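Sulfate adenylyltransferase (Allochromatium vinosum, PDB 4DNX) catalyses the reaction of sulfate with ATP to give adenosine 5'-phosphosulfate and diphosphate, and belongs to the sulfate adenylyltransferase family. Local coordinates at residues E382-Q385 / I386-Y390; R365-G369 / Q370-P374; V45-A49 / G50-P54. All blocks are in the same frame, centred on the assembly; numbering follows the deposited sequence.

How the contacts relate
Contacts 1 and 2 are neighbours in the C-terminal part of the chain, with centres about 9 Å apart, and both lie in the ATP-sulfurylase domain. Contact 2 lies where the chain leaves helix 361-369; after a loop the chain enters helix 381-393, which carries contact 1. The two touch directly: Met-388 SD packs 3.5 Å from Gly-371 C, and Leu-387 CD1 meets Leu-368 CD1 at 3.6 Å. Contact 3 ends helix 38-48 in the PUA-like domain, on the opposite side of the chain's centre, about 35 Å from contact 1 and 39 Å from contact 2 between centres. Contacts 2 and 3 both turn out of a helix through a Schellman motif.

Contact 1: residues E382-Q385 / I386-Y390; sequences EVAQ and ILMDY
Side chains one turn apart along the middle of helix 381-393, close to the C-terminal end of the chain, make this local i to i+4 contact. One part of it is a polar pair on the exposed face: Gln-385 NE2 donates to Asp-389 OD1 over 3.0 Å. The carboxylate oxygen lies in the plane of the glutamine amide, whereas the N-H arrives from above the plane of the carboxylate, and the two flat groups are turned 52° from one another. The bend of the glutamine chain at chi2 (63°) swings its amide over the next turn toward the aspartate. OD1 also forms a salt bridge with Arg-392, so this one oxygen is shared between an uncharged amide and a guanidinium group.

Met-388 lies crosswise to Gln-385. Its chain folds back at chi3 (-70°), which lays CE 4.0 Å from Ala-384 CB and 3.4 Å from Ala-384 O. That carbonyl also takes the backbone N-H of Met-388 at 2.8 Å, nearly in line with its C=O bond. On another side of the helix Val-383 CG1 and Leu-387 CD1 approach loosely, at 4.4 Å, while Ile-386 runs its CG1 branch back alongside the carbonyl oxygen of Glu-382.

The helix is held between two others. Leu-368 of helix 361-369 packs on Ala-384, Leu-387 and Met-388, His-205 touches Val-383 and Leu-387, and helix 240-254 receives Glu-382 and Ile-386 through Thr-249, with Glu-382 OE2 hydrogen-bonded to Tyr-254.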
loop_
_atom_site.group_PDB
_atom_site.type_symbol
_atom_site.label_atom_id
_atom_site.label_comp_id
_atom_site.label_asym_id
_atom_site.label_seq_id
_atom_site.Cartn_x
_atom_site.Cartn_y
_atom_site.Cartn_z
ATOM N N GLU A 382 10.135 -15.518 20.036
ATOM C CA GLU A 382 9.394 -15.723 18.777
ATOM C C GLU A 382 10.100 -15.049 17.604
ATOM O O GLU A 382 10.021 -15.535 16.463
ATOM C CB GLU A 382 7.978 -15.135 18.877
ATOM C CG GLU A 382 7.188 -15.785 19.994
ATOM C CD GLU A 382 7.331 -15.096 21.360
ATOM O OE1 GLU A 382 6.510 -15.465 22.226
ATOM O OE2 GLU A 382 8.251 -14.255 21.586
ATOM N N VAL A 383 10.786 -13.955 17.906
ATOM C CA VAL A 383 11.604 -13.249 16.889
ATOM C C VAL A 383 12.858 -14.131 16.590
ATOM O O VAL A 383 13.221 -14.387 15.415
ATOM C CB VAL A 383 11.978 -11.827 17.366
ATOM C CG1 VAL A 383 12.918 -11.134 16.359
ATOM C CG2 VAL A 383 10.670 -10.924 17.591
ATOM N N ALA A 384 13.516 -14.587 17.640
ATOM C CA ALA A 384 14.660 -15.484 17.468
ATOM C C ALA A 384 14.279 -16.691 16.611
ATOM O O ALA A 384 15.075 -17.140 15.743
ATOM C CB ALA A 384 15.183 -15.941 18.836
ATOM N N GLN A 385 13.103 -17.281 16.873
ATOM C CA GLN A 385 12.726 -18.493 16.135
ATOM C C GLN A 385 12.600 -18.223 14.620
ATOM O O GLN A 385 13.061 -19.044 13.796
ATOM C CB GLN A 385 11.439 -19.128 16.646
ATOM C CG GLN A 385 11.262 -20.539 16.174
ATOM C CD GLN A 385 12.381 -21.444 16.720
ATOM O OE1 GLN A 385 12.633 -21.475 17.933
ATOM N NE2 GLN A 385 13.090 -22.120 15.822
ATOM N N ILE A 386 11.988 -17.101 14.282
ATOM C CA ILE A 386 11.794 -16.705 12.870
ATOM C C ILE A 386 13.161 -16.623 12.156
ATOM O O ILE A 386 13.356 -17.211 11.071
ATOM C CB ILE A 386 11.018 -15.409 12.758
ATOM C CG1 ILE A 386 9.534 -15.684 13.031
ATOM C CG2 ILE A 386 11.223 -14.701 11.356
ATOM C CD1 ILE A 386 8.736 -14.411 13.216
ATOM N N LEU A 387 14.103 -15.950 12.808
ATOM C CA LEU A 387 15.468 -15.821 12.258
ATOM C C LEU A 387 16.224 -17.168 12.229
ATOM O O LEU A 387 16.899 -17.495 11.235
ATOM C CB LEU A 387 16.244 -14.733 13.007
ATOM C CG LEU A 387 15.615 -13.348 12.709
ATOM C CD1 LEU A 387 16.127 -12.295 13.648
ATOM C CD2 LEU A 387 15.883 -12.962 11.230
ATOM N N MET A 388 16.113 -17.975 13.285
ATOM C CA MET A 388 16.828 -19.264 13.308
ATOM C C MET A 388 16.312 -20.185 12.224
ATOM O O MET A 388 17.089 -20.933 11.615
ATOM C CB MET A 388 16.718 -19.947 14.668
ATOM C CG MET A 388 17.625 -19.264 15.647
ATOM S SD MET A 388 17.724 -20.056 17.227
ATOM C CE MET A 388 16.072 -19.662 17.816
ATOM N N ASP A 389 15.004 -20.103 11.968
ATOM C CA ASP A 389 14.374 -20.958 10.965
ATOM C C ASP A 389 14.882 -20.551 9.597
ATOM O O ASP A 389 15.205 -21.439 8.785
ATOM C CB ASP A 389 12.841 -20.873 11.022
ATOM C CG ASP A 389 12.242 -21.707 12.159
ATOM O OD1 ASP A 389 12.979 -22.398 12.886
ATOM O OD2 ASP A 389 11.012 -21.624 12.355
ATOM N N TYR A 390 15.007 -19.235 9.386
ATOM C CA TYR A 390 15.560 -18.686 8.161
ATOM C C TYR A 390 17.005 -19.179 7.962
ATOM O O TYR A 390 17.315 -19.752 6.916
ATOM C CB TYR A 390 15.500 -17.167 8.131
ATOM C CG TYR A 390 16.430 -16.588 7.105
ATOM C CD1 TYR A 390 16.189 -16.795 5.746
ATOM C CD2 TYR A 390 17.579 -15.893 7.493
ATOM C CE1 TYR A 390 17.057 -16.289 4.774
ATOM C CE2 TYR A 390 18.460 -15.375 6.533
ATOM C CZ TYR A 390 18.182 -15.578 5.180
ATOM O OH TYR A 390 19.029 -15.064 4.220
#

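Contact 2: residues R365-G369 / Q370-P374; sequences REMLG and QGEAP
Leu-368 sets its CD2 methyl against the ring of Pro-374, 3.6 Å from CD, the two side chains set nearly perpendicular. Between them the chain leaves helix 361-369 through a Schellman motif, with Gly-371 at positive phi (73°). Met-367 O is its main acceptor: Glu-372 N reaches it at 2.9 Å in a fairly straight bond (165°), and Gln-370 N comes to the opposite face of the carbonyl plane. Gly-371 N bonds to Leu-368 O, again from well above the plane of that carbonyl.

With chi2 at 178° the Met-367 chain runs straight out past Pro-374 and brings SD 4.0 Å from Pro-374 CA. The proline is thus touched by two consecutive residues of the last helical turn, which ties the outgoing loop back along the helix. Leu-368 also packs on Tyr-391 of helix 381-393.

On the exposed side Gln-370 lays its side chain over the end of the Glu-366 carbonyl. Glu-366 OE2 forms a salt bridge with Arg-363 and also accepts from a water at 3.0 Å, and that same water accepts a hydrogen bond from Gln-370 NE2 at 2.8 Å.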
loop_
_atom_site.group_PDB
_atom_site.type_symbol
_atom_site.label_atom_id
_atom_site.label_comp_id
_atom_site.label_asym_id
_atom_site.label_seq_id
_atom_site.Cartn_x
_atom_site.Cartn_y
_atom_site.Cartn_z
ATOM N N ARG A 365 23.258 -11.733 15.885
ATOM C CA ARG A 365 23.165 -12.303 14.542
ATOM C C ARG A 365 23.997 -13.602 14.449
ATOM O O ARG A 365 23.547 -14.607 13.873
ATOM C CB ARG A 365 23.666 -11.276 13.530
ATOM C CG ARG A 365 23.355 -11.587 12.088
ATOM C CD ARG A 365 24.581 -12.106 11.366
ATOM N NE ARG A 365 25.739 -11.197 11.432
ATOM C CZ ARG A 365 27.018 -11.604 11.423
ATOM N NH1 ARG A 365 27.324 -12.894 11.335
ATOM N NH2 ARG A 365 28.005 -10.724 11.513
ATOM N N GLU A 366 25.204 -13.586 15.000
ATOM C CA GLU A 366 26.048 -14.784 15.022
ATOM C C GLU A 366 25.328 -15.952 15.724
ATOM O O GLU A 366 25.316 -17.077 15.208
ATOM C CB GLU A 366 27.400 -14.523 15.715
ATOM C CG GLU A 366 28.319 -13.555 14.882
ATOM C CD GLU A 366 29.579 -13.142 15.639
ATOM O OE1 GLU A 366 30.399 -12.376 15.062
ATOM O OE2 GLU A 366 29.777 -13.587 16.792
ATOM N N MET A 367 24.756 -15.676 16.895
ATOM C CA MET A 367 24.064 -16.717 17.674
ATOM C C MET A 367 22.895 -17.339 16.883
ATOM O O MET A 367 22.776 -18.596 16.824
ATOM C CB MET A 367 23.580 -16.147 19.012
ATOM C CG MET A 367 24.706 -15.983 20.028
ATOM S SD MET A 367 24.027 -15.257 21.560
ATOM C CE MET A 367 25.362 -15.396 22.715
ATOM N N LEU A 368 22.069 -16.462 16.307
ATOM C CA LEU A 368 20.926 -16.869 15.487
ATOM C C LEU A 368 21.356 -17.768 14.318
ATOM O O LEU A 368 20.762 -18.825 14.083
ATOM C CB LEU A 368 20.114 -15.673 14.988
ATOM C CG LEU A 368 19.505 -14.794 16.084
ATOM C CD1 LEU A 368 18.996 -13.517 15.502
ATOM C CD2 LEU A 368 18.389 -15.546 16.811
ATOM N N GLY A 369 22.431 -17.372 13.630
ATOM C CA GLY A 369 22.990 -18.211 12.561
ATOM C C GLY A 369 23.531 -19.555 13.018
ATOM O O GLY A 369 23.691 -20.483 12.213
ATOM N N GLN A 370 23.824 -19.697 14.314
ATOM C CA GLN A 370 24.330 -20.958 14.843
ATOM C C GLN A 370 23.187 -21.799 15.430
ATOM O O GLN A 370 23.414 -22.893 15.957
ATOM C CB GLN A 370 25.454 -20.742 15.886
ATOM C CG GLN A 370 26.690 -19.964 15.322
ATOM C CD GLN A 370 27.409 -19.115 16.375
ATOM O OE1 GLN A 370 27.125 -19.220 17.575
ATOM N NE2 GLN A 370 28.328 -18.259 15.928
ATOM N N GLY A 371 21.967 -21.258 15.327
ATOM C CA GLY A 371 20.797 -21.925 15.903
ATOM C C GLY A 371 20.730 -21.867 17.429
ATOM O O GLY A 371 20.167 -22.756 18.067
ATOM N N GLU A 372 21.286 -20.814 18.021
ATOM C CA GLU A 372 21.205 -20.631 19.466
ATOM C C GLU A 372 20.404 -19.379 19.730
ATOM O O GLU A 372 20.705 -18.303 19.201
ATOM C CB GLU A 372 22.591 -20.490 20.094
ATOM C CG GLU A 372 22.543 -19.786 21.454
ATOM C CD GLU A 372 23.849 -19.845 22.224
ATOM O OE1 GLU A 372 24.922 -19.760 21.599
ATOM O OE2 GLU A 372 23.807 -19.976 23.466
ATOM N N ALA A 373 19.342 -19.503 20.512
ATOM C CA ALA A 373 18.574 -18.308 20.817
ATOM C C ALA A 373 19.392 -17.450 21.779
ATOM O O ALA A 373 19.945 -17.967 22.756
ATOM C CB ALA A 373 17.208 -18.667 21.448
ATOM N N PRO A 374 19.460 -16.147 21.532
ATOM C CA PRO A 374 20.124 -15.270 22.498
ATOM C C PRO A 374 19.347 -15.268 23.804
ATOM O O PRO A 374 18.182 -15.726 23.833
ATOM C CB PRO A 374 20.113 -13.893 21.818
ATOM C CG PRO A 374 19.969 -14.203 20.340
ATOM C CD PRO A 374 19.064 -15.424 20.308
HETATM O O HOH W 1 30.217 -16.509 17.135
#

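Contact 3: residues V45-A49 / G50-P54; sequences VMLGA and GYFSP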
loop_
_atom_site.group_PDB
_atom_site.type_symbol
_atom_site.label_atom_id
_atom_site.label_comp_id
_atom_site.label_asym_id
_atom_site.label_seq_id
_atom_site.Cartn_x
_atom_site.Cartn_y
_atom_site.Cartn_z
ATOM N N VAL A 45 10.758 9.309 -6.712
ATOM C CA VAL A 45 9.793 8.501 -5.939
ATOM C C VAL A 45 9.408 9.265 -4.661
ATOM O O VAL A 45 8.180 9.314 -4.324
ATOM C CB VAL A 45 10.354 7.106 -5.621
ATOM C CG1 VAL A 45 9.425 6.381 -4.635
ATOM C CG2 VAL A 45 10.426 6.281 -6.874
ATOM N N MET A 46 10.402 9.875 -3.987
ATOM C CA MET A 46 10.151 10.624 -2.726
ATOM C C MET A 46 9.265 11.852 -3.043
ATOM O O MET A 46 8.335 12.173 -2.283
ATOM C CB MET A 46 11.455 11.048 -2.009
ATOM C CG MET A 46 12.281 9.840 -1.490
ATOM S SD MET A 46 11.444 9.077 -0.047
ATOM C CE MET A 46 11.989 10.150 1.220
ATOM N N LEU A 47 9.550 12.526 -4.150
ATOM C CA LEU A 47 8.670 13.636 -4.570
ATOM C C LEU A 47 7.239 13.150 -4.890
ATOM O O LEU A 47 6.228 13.807 -4.517
ATOM C CB LEU A 47 9.278 14.288 -5.842
ATOM C CG LEU A 47 10.450 15.255 -5.520
ATOM C CD1 LEU A 47 11.221 15.484 -6.836
ATOM C CD2 LEU A 47 9.910 16.553 -4.933
ATOM N N GLY A 48 7.128 12.052 -5.632
ATOM C CA GLY A 48 5.823 11.449 -5.984
ATOM C C GLY A 48 5.003 11.097 -4.750
ATOM O O GLY A 48 3.799 11.277 -4.749
ATOM N N ALA A 49 5.698 10.634 -3.709
ATOM C CA ALA A 49 5.036 10.040 -2.511
ATOM C C ALA A 49 4.786 11.092 -1.436
ATOM O O ALA A 49 4.234 10.769 -0.371
ATOM C CB ALA A 49 5.927 8.924 -1.961
ATOM N N GLY A 50 5.147 12.353 -1.703
ATOM C CA GLY A 50 4.864 13.462 -0.761
ATOM C C GLY A 50 5.914 13.655 0.343
ATOM O O GLY A 50 5.813 14.588 1.163
ATOM N N TYR A 51 6.928 12.798 0.386
ATOM C CA TYR A 51 7.965 12.942 1.400
ATOM C C TYR A 51 8.767 14.257 1.250
ATOM O O TYR A 51 9.244 14.821 2.249
ATOM C CB TYR A 51 8.912 11.757 1.338
ATOM C CG TYR A 51 8.308 10.475 1.904
ATOM C CD1 TYR A 51 8.069 10.351 3.285
ATOM C CD2 TYR A 51 7.999 9.387 1.064
ATOM C CE1 TYR A 51 7.515 9.174 3.816
ATOM C CE2 TYR A 51 7.462 8.203 1.542
ATOM C CZ TYR A 51 7.225 8.098 2.949
ATOM O OH TYR A 51 6.718 6.927 3.441
ATOM N N PHE A 52 8.952 14.733 0.006
ATOM C CA PHE A 52 9.721 15.960 -0.225
ATOM C C PHE A 52 8.809 17.144 -0.549
ATOM O O PHE A 52 9.208 18.145 -1.158
ATOM C CB PHE A 52 10.770 15.742 -1.334
ATOM C CG PHE A 52 11.908 14.812 -0.958
ATOM C CD1 PHE A 52 12.120 14.334 0.355
ATOM C CD2 PHE A 52 12.755 14.384 -1.956
ATOM C CE1 PHE A 52 13.199 13.492 0.647
ATOM C CE2 PHE A 52 13.856 13.511 -1.679
ATOM C CZ PHE A 52 14.064 13.062 -0.412
ATOM N N SER A 53 7.573 17.066 -0.056
ATOM C CA SER A 53 6.672 18.197 -0.215
ATOM C C SER A 53 7.139 19.487 0.486
ATOM O O SER A 53 7.817 19.379 1.533
ATOM C CB SER A 53 5.299 17.833 0.424
ATOM O OG SER A 53 4.372 18.934 0.361
ATOM N N PRO A 54 7.213 20.555 -0.298
ATOM C CA PRO A 54 6.176 20.936 -1.255
ATOM C C PRO A 54 6.940 21.126 -2.577
ATOM O O PRO A 54 6.450 21.829 -3.487
ATOM C CB PRO A 54 5.657 22.286 -0.737
ATOM C CG PRO A 54 6.851 22.909 -0.135
ATOM C CD PRO A 54 7.591 21.743 0.523
HETATM O O HOH W 2 6.894 15.217 -2.274
#
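Bends at chi2 (-72°) and chi3 (-82°) curl the side chain of Met-46 so that it meets two consecutive aromatic residues, Tyr-51 and Phe-52, just beyond the end of helix 38-48. Its CB lies over one face of the Phe-52 ring, 3.5 Å from CE2, in a CH-pi contact placed off-centre, nearer the CE2 side. SD makes oblique Met-aromatic contacts with both rings, coming within 3.6 Å of Tyr-51 CD2, and the terminal CE packs 3.5 Å from Tyr-51 CB. Leu-47 CD2 crosses to Phe-52 CB at 3.8 Å, and Ala-49 CB rests against the tyrosine ring.

The helix closes in a Schellman motif at Gly-50, whose positive phi would jam a CB against Ala-49 O, and a type I turn from Gly-50 to Ser-53 follows. A water lies 2.7 Å from Leu-47 O and accepts a weak bond from Phe-52 N.

Were Phe-52 cut back to an alanine, Met-46 CB would probably lose the ring face it rests on, with a gap left beside Phe-79, Phe-267 and Phe-283. Between the two segments the backbone bonds are weak and the close side-chain contacts are sulfur, methyl and ring; the turn is also bonded to its surroundings, through Asn-286 to Tyr-51 O and Ser-53 O, and Tyr-51 OH bonds to Arg-178 O and His-227.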